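Local coordinates for protein rutinosidase (Aspergillus niger, PDB 6I1A) that hydrolyses glycosidic bonds as a secreted fungal rutinosidase of glycosyl hydrolase family 5, and is also classed as an exo-1,3-beta-glucanase, at residues L67-R70 with Y71-I75; Q107-S110 with G111-A115. One frame throughout, in Å; residues are numbered along the deposited sequence.

Interaction 1: residues L67-R70 with Y71-I75; sequences LEHR and YATLI. Unlike the reference sequence in segment 71-75: L74 (reference Trp).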
# COMPACT_ATOMS: atom_id res chain seq x y z
N LEU A 67 11.32 30.94 20.67
CA LEU A 67 11.07 30.68 19.23
C LEU A 67 11.68 31.77 18.36
O LEU A 67 12.21 31.48 17.28
CB LEU A 67 9.57 30.47 18.99
CG LEU A 67 9.05 29.19 19.60
CD1 LEU A 67 7.55 29.04 19.39
CD2 LEU A 67 9.77 27.97 19.03
N GLU A 68 11.56 33.06 18.75
CA GLU A 68 12.12 34.15 17.95
C GLU A 68 13.62 33.93 17.76
O GLU A 68 14.18 34.21 16.70
CB GLU A 68 11.89 35.50 18.64
CG GLU A 68 10.44 35.97 18.59
CD GLU A 68 9.88 36.42 17.24
OE1 GLU A 68 10.67 36.60 16.32
OE2 GLU A 68 8.64 36.61 17.14
N HIS A 69 14.29 33.44 18.81
CA HIS A 69 15.74 33.18 18.70
C HIS A 69 15.99 32.10 17.64
O HIS A 69 16.88 32.24 16.80
CB HIS A 69 16.33 32.79 20.07
CG HIS A 69 17.77 32.43 19.96
ND1 HIS A 69 18.74 33.40 19.80
CD2 HIS A 69 18.38 31.23 19.87
CE1 HIS A 69 19.92 32.81 19.73
NE2 HIS A 69 19.74 31.49 19.75
N ARG A 70 15.20 31.02 17.66
CA ARG A 70 15.33 29.96 16.63
C ARG A 70 15.02 30.52 15.25
O ARG A 70 15.73 30.17 14.27
CB ARG A 70 14.42 28.80 16.99
CG ARG A 70 14.57 27.59 16.05
CD ARG A 70 13.92 26.35 16.59
NE ARG A 70 13.98 25.20 15.72
CZ ARG A 70 14.98 24.31 15.64
NH1 ARG A 70 16.07 24.50 16.39
NH2 ARG A 70 14.92 23.30 14.80
N TYR A 71 13.95 31.29 15.11
CA TYR A 71 13.64 31.91 13.79
C TYR A 71 14.84 32.68 13.23
O TYR A 71 15.18 32.66 12.06
CB TYR A 71 12.42 32.84 13.83
CG TYR A 71 11.15 32.25 14.41
CD1 TYR A 71 10.86 30.90 14.29
CD2 TYR A 71 10.17 33.06 14.92
CE1 TYR A 71 9.73 30.32 14.84
CE2 TYR A 71 8.99 32.53 15.40
CZ TYR A 71 8.74 31.16 15.34
OH TYR A 71 7.57 30.64 15.84
N ALA A 72 15.46 33.46 14.12
CA ALA A 72 16.58 34.33 13.71
C ALA A 72 17.86 33.55 13.42
O ALA A 72 18.68 34.09 12.66
CB ALA A 72 16.78 35.32 14.84
N THR A 73 18.05 32.36 13.94
CA THR A 73 19.36 31.69 13.89
C THR A 73 19.38 30.37 13.12
O THR A 73 20.45 30.04 12.59
CB THR A 73 19.89 31.46 15.29
OG1 THR A 73 19.00 30.63 16.02
CG2 THR A 73 20.18 32.78 15.99
N LEU A 74 18.30 29.62 13.02
CA LEU A 74 18.40 28.25 12.45
C LEU A 74 18.68 28.31 10.95
O LEU A 74 19.51 27.54 10.44
CB LEU A 74 17.12 27.47 12.71
CG LEU A 74 17.15 26.01 12.24
CD1 LEU A 74 18.01 25.12 13.16
CD2 LEU A 74 15.77 25.40 12.14
N ILE A 75 17.92 29.14 10.22
CA ILE A 75 18.07 29.31 8.75
C ILE A 75 18.50 30.72 8.47
O ILE A 75 17.79 31.68 8.82
CB ILE A 75 16.80 28.95 7.95
CG1 ILE A 75 16.39 27.51 8.23
CG2 ILE A 75 16.96 29.27 6.47
CD1 ILE A 75 17.33 26.44 7.72
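Y71 on L67, T73 on H69 and L74 on R70 meet here one turn apart, near the C-terminal end of helix 63-73 where it gives way to a loop. Y71 folds back over the preceding turn. Its CG lies anti to its own carbonyl carbon (chi1 -53°), and this lays the ring across L67. One ring face covers L67 O, which stands 3.1 Å above the ring plane, toward the rim. The same carbonyl takes the nearly straight bond from Y71 N (2.8 Å). At the far end of the ring, Y71 OH lies close to L67 CB. The E68 carboxylate is turned steeply against the Y71 ring, with planes 79° apart, and E68 OE1 comes to 3.8 Å from Y71 CD2. E68 OE2 is hydrogen-bonded to Y109 OH and N112 N.

The helix belongs to the TIM-barrel catalytic domain of family 5. On the H69 side, T73 places both branches against the previous turn. T73 OG1 donates to H69 O (2.8 Å) from above the carbonyl plane. T73 CG2 makes a CH-pi contact over one face of the H69 ring, 4.1 Å from its centroid.

R70 and L74 run side by side and point the same way. L74 CD2 sits over one face of the guanidinium, 3.5 Å from R70 NH2 and toward the rim of the group. The guanidinium is gripped by a salt bridge to D38, a hydrogen bond to G29 O and a cation-pi contact with F41. R70 O accepts from L74 N (2.9 Å) and, from above its carbonyl plane, from T73 N (3.2 Å).

Interaction 2: residues Q107-S110 with G111-A115; sequences QLYS and GNQTA. With NAG (2-acetamido-2-deoxy-beta-D-glucopyranose), chain C; EDO (1,2-ethanediol), chain N.
Q113 reaches back to Y109 and G111 at the entry into helix 113-128 of the barrel domain, where a side chain of the first helical turn holds the incoming loop. Its chain bends at chi2 (100°), which turns the amide back toward both residues. Q113 NE2 donates to Y109 O (2.9 Å), and the acceptor lies close to the amide plane of Q113. On the other branch, Q113 OE1 accepts from G111 N (2.8 Å) on a lone pair in the carbonyl plane. One amide thus grips the backbone at two points, on both sides of S110. This pair of bonds limits how far the amide can rotate.

The ring of Y109 lies along the same backbone. G111 N sits 3.8 Å above one face of the Y109 ring, toward the rim, and G111 CA is 3.6 Å from Y109 CZ. The Y109 hydroxyl is hydrogen-bonded to E68 of helix 63-73.

N112 holds the N-cap position, but its side chain makes no capping bond. Instead it carries an N-linked glycan: N112 ND2 is joined covalently to C1 of an N-acetylglucosamine, and N112, Q113 and T114 form the N-X-T sequon. The sugar's acetyl methyl C8 comes within 3.7 Å of Y109 OH. A 1,2-ethanediol, probably from the crystallisation liquor, donates through O1 to G111 O (2.9 Å).

S110 OG is hydrogen-bonded to A98 O, in the loop that follows strand 90-95. Y109 and Q113 pack against helix 63-73, while L108 rests on helix 52-59. Along the chain the contact links the loop after strand 90-95 to helix 113-128; helices 52-59 and 63-73 pack beside it.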
# COMPACT_ATOMS: atom_id res chain seq x y z
N GLN A 107 -2.73 28.12 21.21
CA GLN A 107 -1.48 28.09 22.01
C GLN A 107 -0.26 28.21 21.13
O GLN A 107 0.87 28.33 21.68
CB GLN A 107 -1.36 26.81 22.81
CG GLN A 107 -1.50 26.91 24.29
CD GLN A 107 -0.50 27.76 25.05
OE1 GLN A 107 0.49 28.37 24.57
NE2 GLN A 107 -0.83 27.79 26.31
N LEU A 108 -0.40 28.17 19.79
CA LEU A 108 0.76 28.39 18.94
C LEU A 108 1.19 29.86 19.01
O LEU A 108 0.29 30.73 19.11
CB LEU A 108 0.47 27.97 17.50
CG LEU A 108 0.14 26.48 17.33
CD1 LEU A 108 -0.26 26.22 15.89
CD2 LEU A 108 1.28 25.60 17.77
N TYR A 109 2.48 30.10 18.89
CA TYR A 109 3.03 31.46 19.02
C TYR A 109 2.85 32.24 17.71
O TYR A 109 3.19 31.76 16.62
CB TYR A 109 4.52 31.38 19.35
CG TYR A 109 5.23 32.70 19.35
CD1 TYR A 109 4.90 33.68 20.30
CD2 TYR A 109 6.22 32.98 18.44
CE1 TYR A 109 5.54 34.90 20.28
CE2 TYR A 109 6.90 34.19 18.44
CZ TYR A 109 6.55 35.15 19.38
OH TYR A 109 7.21 36.35 19.34
N SER A 110 2.30 33.47 17.83
CA SER A 110 2.22 34.47 16.76
C SER A 110 3.28 35.55 16.99
O SER A 110 3.13 36.31 17.99
CB SER A 110 0.86 35.11 16.70
OG SER A 110 -0.14 34.20 16.25
N GLY A 111 4.28 35.64 16.15
CA GLY A 111 5.34 36.66 16.29
C GLY A 111 5.81 37.17 14.96
O GLY A 111 4.99 37.43 14.08
N ASN A 112 7.13 37.23 14.78
CA ASN A 112 7.76 37.82 13.58
C ASN A 112 8.12 36.76 12.53
O ASN A 112 9.00 37.04 11.69
CB ASN A 112 9.01 38.63 13.96
CG ASN A 112 8.70 40.00 14.49
OD1 ASN A 112 7.66 40.56 14.19
ND2 ASN A 112 9.57 40.51 15.33
N GLN A 113 7.45 35.60 12.54
CA GLN A 113 7.76 34.57 11.52
C GLN A 113 7.82 35.16 10.12
O GLN A 113 8.73 34.80 9.35
CB GLN A 113 6.71 33.47 11.57
CG GLN A 113 6.74 32.63 12.82
CD GLN A 113 5.70 33.01 13.84
OE1 GLN A 113 5.47 34.20 14.06
NE2 GLN A 113 5.01 32.03 14.43
N THR A 114 6.83 35.95 9.68
CA THR A 114 6.76 36.35 8.25
C THR A 114 7.88 37.36 7.94
O THR A 114 8.23 37.51 6.78
CB THR A 114 5.37 36.90 7.87
OG1 THR A 114 5.09 38.05 8.67
CG2 THR A 114 4.29 35.84 7.99
N ALA A 115 8.40 38.06 8.94
CA ALA A 115 9.56 38.95 8.70
C ALA A 115 10.78 38.10 8.36
O ALA A 115 11.54 38.45 7.43
CB ALA A 115 9.84 39.80 9.91
C1 NAG C . 9.33 41.85 15.78
C2 NAG C . 9.77 41.93 17.23
C3 NAG C . 9.84 43.44 17.59
C4 NAG C . 10.63 44.29 16.60
C5 NAG C . 10.11 44.09 15.17
C6 NAG C . 10.85 44.96 14.11
C7 NAG C . 8.86 40.43 18.92
C8 NAG C . 7.60 40.00 19.61
N2 NAG C . 8.70 41.35 18.00
O3 NAG C . 10.40 43.56 18.90
O4 NAG C . 10.43 45.67 16.96
O5 NAG C . 10.19 42.66 14.93
O6 NAG C . 12.25 44.65 14.13
O7 NAG C . 9.97 40.01 19.16
C1 EDO N . 1.54 37.03 13.38
O1 EDO N . 2.16 37.71 14.45
C2 EDO N . 0.09 37.10 13.38
O2 EDO N . -0.29 38.43 13.08

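Overall arrangement
From the N terminus, interaction 1 comes first, at the end of helix 63-73. Helix 77-85 and strand 90-95 follow. Interaction 2 then comes where the loop after that strand enters helix 113-128. The two lie in series and neither nests in the other. Each joins adjoining pieces of chain, so neither closes a long loop. The centres of interaction 1 and interaction 2 are about 11 Å apart, and the two touch directly. The E68 carboxylate joins them, and Y71 packs on Q113 nearby. Together they tie the C-terminal half of helix 63-73 to the start of helix 113-128, beside the glycosylated N112.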